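Local coordinates for PrgB (Enterococcus faecalis, PDB 6EVU), which promotes aggregation, biofilm formation and conjugation by binding and compacting DNA, this chain being its adhesin domain, at residues A[163-177]-A[279-292]. Residues are numbered along the deposited sequence; the frame is centred on the assembly and turned at random.
Sequences RVNGKDVKTRLTIKF and RISFSFGMTTKGKS
T171 and F284 form a hydrogen-bonded pair between antiparallel strands 169-177 and 280-287. V169 with M286 and L173 with F282 are paired likewise, each by two backbone bonds. The straightest runs from L173 N to F282 O (2.8 Å, 177° at the hydrogen). F284 O has a second donor, a water that also accepts from T171 OG1. I175 N donates to I280 O, and a water bridges I175 O and I280 N. With chi1 at 60°, F284 sets its ring between its own backbone N and carbonyl carbon, beside T171. T171 CB lies over the ring, 4.3 Å from its centroid, while L173 CB meets the edge.

On the face carrying K170 and R172, T174 OG1 and S281 OG share a hydrogen bond of 2.8 Å. Near D168, where loops begin, T287 OG1 donates to D168 OD1 (2.7 Å), 31° out of the carboxylate plane. A water also donates to D168 OD1 and G166 O and accepts from T288 N. D168 OD2 forms a salt bridge with K238 NZ. T288 CG2 covers one face of the R163 guanidinium, whose NH1 donates to N165 O and K167 O.

Strand 124-137 flanks 169-177, with an R172-E134 salt bridge, and strand 211-215 flanks 280-287, within the large antiparallel sheet of this glucan-binding protein C-type domain.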
# COMPACT_ATOMS: atom_id res chain seq x y z
N ARG A 163 -10.90 -0.94 14.82
CA ARG A 163 -10.88 -2.40 14.87
C ARG A 163 -11.82 -2.91 15.96
O ARG A 163 -11.56 -2.70 17.14
CB ARG A 163 -9.46 -2.93 15.11
CG ARG A 163 -9.41 -4.43 15.20
CD ARG A 163 -7.98 -5.01 15.26
NE ARG A 163 -7.24 -4.86 14.00
CZ ARG A 163 -7.48 -5.62 12.94
NH1 ARG A 163 -8.40 -6.57 13.01
NH2 ARG A 163 -6.79 -5.47 11.84
N VAL A 164 -12.89 -3.62 15.57
CA VAL A 164 -13.75 -4.28 16.55
C VAL A 164 -13.62 -5.80 16.51
O VAL A 164 -14.14 -6.47 17.41
CB VAL A 164 -15.24 -3.90 16.37
CG1 VAL A 164 -15.45 -2.41 16.34
CG2 VAL A 164 -15.83 -4.51 15.14
N ASN A 165 -13.02 -6.38 15.48
CA ASN A 165 -12.89 -7.83 15.41
C ASN A 165 -11.53 -8.15 14.83
O ASN A 165 -10.68 -7.26 14.69
CB ASN A 165 -14.04 -8.45 14.59
CG ASN A 165 -14.12 -7.85 13.20
OD1 ASN A 165 -13.11 -7.78 12.50
ND2 ASN A 165 -15.30 -7.42 12.80
N GLY A 166 -11.31 -9.42 14.47
CA GLY A 166 -10.02 -9.84 14.00
C GLY A 166 -9.80 -9.82 12.50
O GLY A 166 -8.79 -10.35 12.03
N LYS A 167 -10.73 -9.26 11.72
CA LYS A 167 -10.59 -9.30 10.26
C LYS A 167 -9.44 -8.42 9.79
O LYS A 167 -9.06 -7.42 10.43
CB LYS A 167 -11.89 -8.85 9.59
CG LYS A 167 -13.06 -9.80 9.80
CD LYS A 167 -14.27 -9.06 9.30
CE LYS A 167 -14.56 -9.40 7.84
NZ LYS A 167 -13.39 -9.72 6.94
N ASP A 168 -8.90 -8.77 8.63
CA ASP A 168 -7.91 -7.92 7.97
C ASP A 168 -8.49 -6.57 7.55
O ASP A 168 -9.68 -6.43 7.29
CB ASP A 168 -7.37 -8.61 6.69
CG ASP A 168 -6.48 -9.82 6.97
OD1 ASP A 168 -6.19 -10.09 8.15
OD2 ASP A 168 -6.08 -10.49 5.98
N VAL A 169 -7.63 -5.57 7.52
CA VAL A 169 -7.81 -4.45 6.61
C VAL A 169 -7.29 -4.92 5.26
O VAL A 169 -6.18 -5.42 5.18
CB VAL A 169 -7.04 -3.22 7.11
CG1 VAL A 169 -7.11 -2.06 6.14
CG2 VAL A 169 -7.62 -2.78 8.47
N LYS A 170 -8.09 -4.76 4.19
CA LYS A 170 -7.57 -5.10 2.85
C LYS A 170 -8.26 -4.28 1.77
O LYS A 170 -9.48 -4.12 1.79
CB LYS A 170 -7.69 -6.61 2.57
CG LYS A 170 -6.87 -6.98 1.30
CD LYS A 170 -6.78 -8.48 1.09
CE LYS A 170 -8.04 -9.06 0.47
NZ LYS A 170 -7.89 -10.57 0.21
N THR A 171 -7.47 -3.74 0.83
CA THR A 171 -7.90 -2.86 -0.23
C THR A 171 -7.28 -3.34 -1.53
O THR A 171 -6.06 -3.56 -1.59
CB THR A 171 -7.47 -1.40 0.02
OG1 THR A 171 -7.94 -0.98 1.33
CG2 THR A 171 -8.04 -0.49 -1.04
N ARG A 172 -8.09 -3.43 -2.59
CA ARG A 172 -7.58 -3.69 -3.94
C ARG A 172 -7.25 -2.36 -4.60
O ARG A 172 -8.01 -1.37 -4.50
CB ARG A 172 -8.62 -4.47 -4.79
CG ARG A 172 -8.01 -4.80 -6.20
CD ARG A 172 -8.74 -5.99 -6.79
NE ARG A 172 -10.12 -5.63 -6.99
CZ ARG A 172 -11.12 -6.49 -7.16
NH1 ARG A 172 -10.91 -7.81 -7.14
NH2 ARG A 172 -12.35 -6.01 -7.34
N LEU A 173 -6.08 -2.31 -5.25
CA LEU A 173 -5.66 -1.15 -6.02
C LEU A 173 -5.37 -1.58 -7.45
O LEU A 173 -4.56 -2.50 -7.68
CB LEU A 173 -4.40 -0.48 -5.40
CG LEU A 173 -3.73 0.64 -6.21
CD1 LEU A 173 -4.72 1.80 -6.50
CD2 LEU A 173 -2.60 1.17 -5.39
N THR A 174 -6.07 -0.95 -8.40
CA THR A 174 -5.82 -1.17 -9.84
C THR A 174 -5.50 0.17 -10.46
O THR A 174 -6.22 1.14 -10.24
CB THR A 174 -7.06 -1.76 -10.51
OG1 THR A 174 -7.48 -2.96 -9.82
CG2 THR A 174 -6.77 -2.03 -11.99
N ILE A 175 -4.40 0.24 -11.23
CA ILE A 175 -3.85 1.52 -11.71
C ILE A 175 -3.86 1.53 -13.23
O ILE A 175 -3.45 0.56 -13.86
CB ILE A 175 -2.42 1.74 -11.18
CG1 ILE A 175 -2.44 1.88 -9.65
CG2 ILE A 175 -1.74 3.01 -11.85
CD1 ILE A 175 -1.08 1.65 -8.96
N LYS A 176 -4.31 2.64 -13.82
CA LYS A 176 -4.20 2.82 -15.26
C LYS A 176 -3.36 4.05 -15.52
O LYS A 176 -3.60 5.09 -14.91
CB LYS A 176 -5.55 2.98 -15.93
CG LYS A 176 -6.41 1.77 -15.94
CD LYS A 176 -7.65 2.09 -16.75
CE LYS A 176 -8.69 1.00 -16.62
NZ LYS A 176 -9.93 1.33 -17.40
N PHE A 177 -2.38 3.92 -16.41
CA PHE A 177 -1.55 5.07 -16.81
C PHE A 177 -2.00 5.51 -18.18
O PHE A 177 -2.29 4.67 -19.03
CB PHE A 177 -0.08 4.68 -16.89
CG PHE A 177 0.46 4.11 -15.64
CD1 PHE A 177 0.62 4.88 -14.50
CD2 PHE A 177 0.83 2.78 -15.60
CE1 PHE A 177 1.17 4.35 -13.36
CE2 PHE A 177 1.31 2.21 -14.45
CZ PHE A 177 1.49 2.98 -13.33
N ARG A 279 -1.95 -4.53 -16.99
CA ARG A 279 -2.39 -3.53 -16.02
C ARG A 279 -2.02 -3.93 -14.60
O ARG A 279 -2.23 -5.09 -14.18
CB ARG A 279 -3.92 -3.36 -16.15
CG ARG A 279 -4.47 -2.12 -15.36
CD ARG A 279 -5.98 -1.93 -15.61
NE ARG A 279 -6.29 -1.62 -17.01
CZ ARG A 279 -7.23 -2.19 -17.75
NH1 ARG A 279 -7.99 -3.18 -17.26
NH2 ARG A 279 -7.39 -1.77 -18.99
N ILE A 280 -1.45 -2.99 -13.85
CA ILE A 280 -1.10 -3.20 -12.45
C ILE A 280 -2.35 -3.39 -11.60
O ILE A 280 -3.26 -2.56 -11.62
CB ILE A 280 -0.31 -2.00 -11.91
CG1 ILE A 280 1.07 -1.97 -12.60
CG2 ILE A 280 -0.19 -2.06 -10.38
CD1 ILE A 280 1.90 -0.75 -12.16
N SER A 281 -2.35 -4.42 -10.78
CA SER A 281 -3.50 -4.62 -9.87
C SER A 281 -3.09 -5.59 -8.78
O SER A 281 -2.50 -6.63 -9.09
CB SER A 281 -4.68 -5.17 -10.63
OG SER A 281 -5.83 -5.23 -9.78
N PHE A 282 -3.35 -5.26 -7.53
CA PHE A 282 -2.91 -6.10 -6.42
C PHE A 282 -3.66 -5.61 -5.19
O PHE A 282 -4.36 -4.58 -5.25
CB PHE A 282 -1.40 -6.03 -6.20
CG PHE A 282 -0.92 -4.65 -5.85
CD1 PHE A 282 -0.70 -3.70 -6.83
CD2 PHE A 282 -0.73 -4.30 -4.50
CE1 PHE A 282 -0.33 -2.40 -6.51
CE2 PHE A 282 -0.34 -3.01 -4.14
CZ PHE A 282 -0.15 -2.05 -5.15
N SER A 283 -3.54 -6.35 -4.07
CA SER A 283 -4.14 -5.84 -2.82
C SER A 283 -3.11 -5.57 -1.74
O SER A 283 -2.03 -6.18 -1.69
CB SER A 283 -5.21 -6.82 -2.28
OG SER A 283 -6.23 -6.90 -3.24
N PHE A 284 -3.44 -4.64 -0.83
CA PHE A 284 -2.55 -4.38 0.30
C PHE A 284 -3.38 -4.32 1.57
O PHE A 284 -4.57 -4.01 1.52
CB PHE A 284 -1.68 -3.10 0.10
CG PHE A 284 -2.51 -1.82 -0.07
CD1 PHE A 284 -2.87 -1.07 1.02
CD2 PHE A 284 -2.90 -1.42 -1.35
CE1 PHE A 284 -3.63 0.11 0.86
CE2 PHE A 284 -3.66 -0.22 -1.52
CZ PHE A 284 -4.02 0.51 -0.39
N GLY A 285 -2.77 -4.51 2.73
CA GLY A 285 -3.59 -4.49 3.92
C GLY A 285 -2.81 -4.72 5.19
O GLY A 285 -1.59 -4.49 5.25
N MET A 286 -3.57 -5.01 6.22
CA MET A 286 -3.01 -5.28 7.54
C MET A 286 -3.69 -6.51 8.11
O MET A 286 -4.92 -6.62 8.06
CB MET A 286 -3.22 -4.09 8.49
CG MET A 286 -2.90 -2.74 7.83
SD MET A 286 -3.36 -1.36 8.95
CE MET A 286 -2.02 -1.47 10.18
N THR A 287 -2.89 -7.42 8.71
CA THR A 287 -3.43 -8.64 9.30
C THR A 287 -2.94 -8.82 10.74
O THR A 287 -1.77 -8.61 11.06
CB THR A 287 -3.08 -9.87 8.47
OG1 THR A 287 -3.81 -10.97 9.01
CG2 THR A 287 -1.55 -10.17 8.50
N THR A 288 -3.87 -9.13 11.63
CA THR A 288 -3.50 -9.51 12.99
C THR A 288 -3.48 -11.00 13.10
O THR A 288 -3.59 -11.54 14.22
CB THR A 288 -4.47 -8.95 14.03
OG1 THR A 288 -5.78 -9.40 13.69
CG2 THR A 288 -4.43 -7.39 14.06
N LYS A 289 -3.48 -11.67 11.96
CA LYS A 289 -3.72 -13.11 11.87
C LYS A 289 -4.96 -13.52 12.66
O LYS A 289 -5.07 -14.67 13.09
CB LYS A 289 -2.49 -13.91 12.32
CG LYS A 289 -1.35 -13.88 11.32
CD LYS A 289 -0.10 -14.53 11.88
CE LYS A 289 0.32 -15.73 11.06
NZ LYS A 289 -0.83 -16.67 10.96
N GLY A 290 -5.88 -12.60 12.92
CA GLY A 290 -7.16 -12.91 13.51
C GLY A 290 -7.42 -12.40 14.93
O GLY A 290 -8.55 -12.54 15.40
N LYS A 291 -6.42 -11.85 15.65
CA LYS A 291 -6.64 -11.30 16.98
C LYS A 291 -7.35 -9.95 16.88
O LYS A 291 -7.08 -9.16 15.97
CB LYS A 291 -5.30 -11.15 17.72
CG LYS A 291 -4.73 -12.48 18.30
CD LYS A 291 -3.32 -12.88 17.76
CE LYS A 291 -3.04 -14.40 17.92
NZ LYS A 291 -1.83 -14.89 17.16
N SER A 292 -8.30 -9.69 17.80
CA SER A 292 -9.10 -8.47 17.77
C SER A 292 -8.60 -7.38 18.71
O SER A 292 -8.89 -6.20 18.48
CB SER A 292 -10.58 -8.78 18.08
OG SER A 292 -10.83 -9.05 19.45
O HOH W 1 -9.50 -3.25 19.15
O HOH W 2 -6.37 -9.85 10.70
O HOH W 3 -5.75 -1.73 2.92
O HOH W 4 -1.19 -0.27 -15.14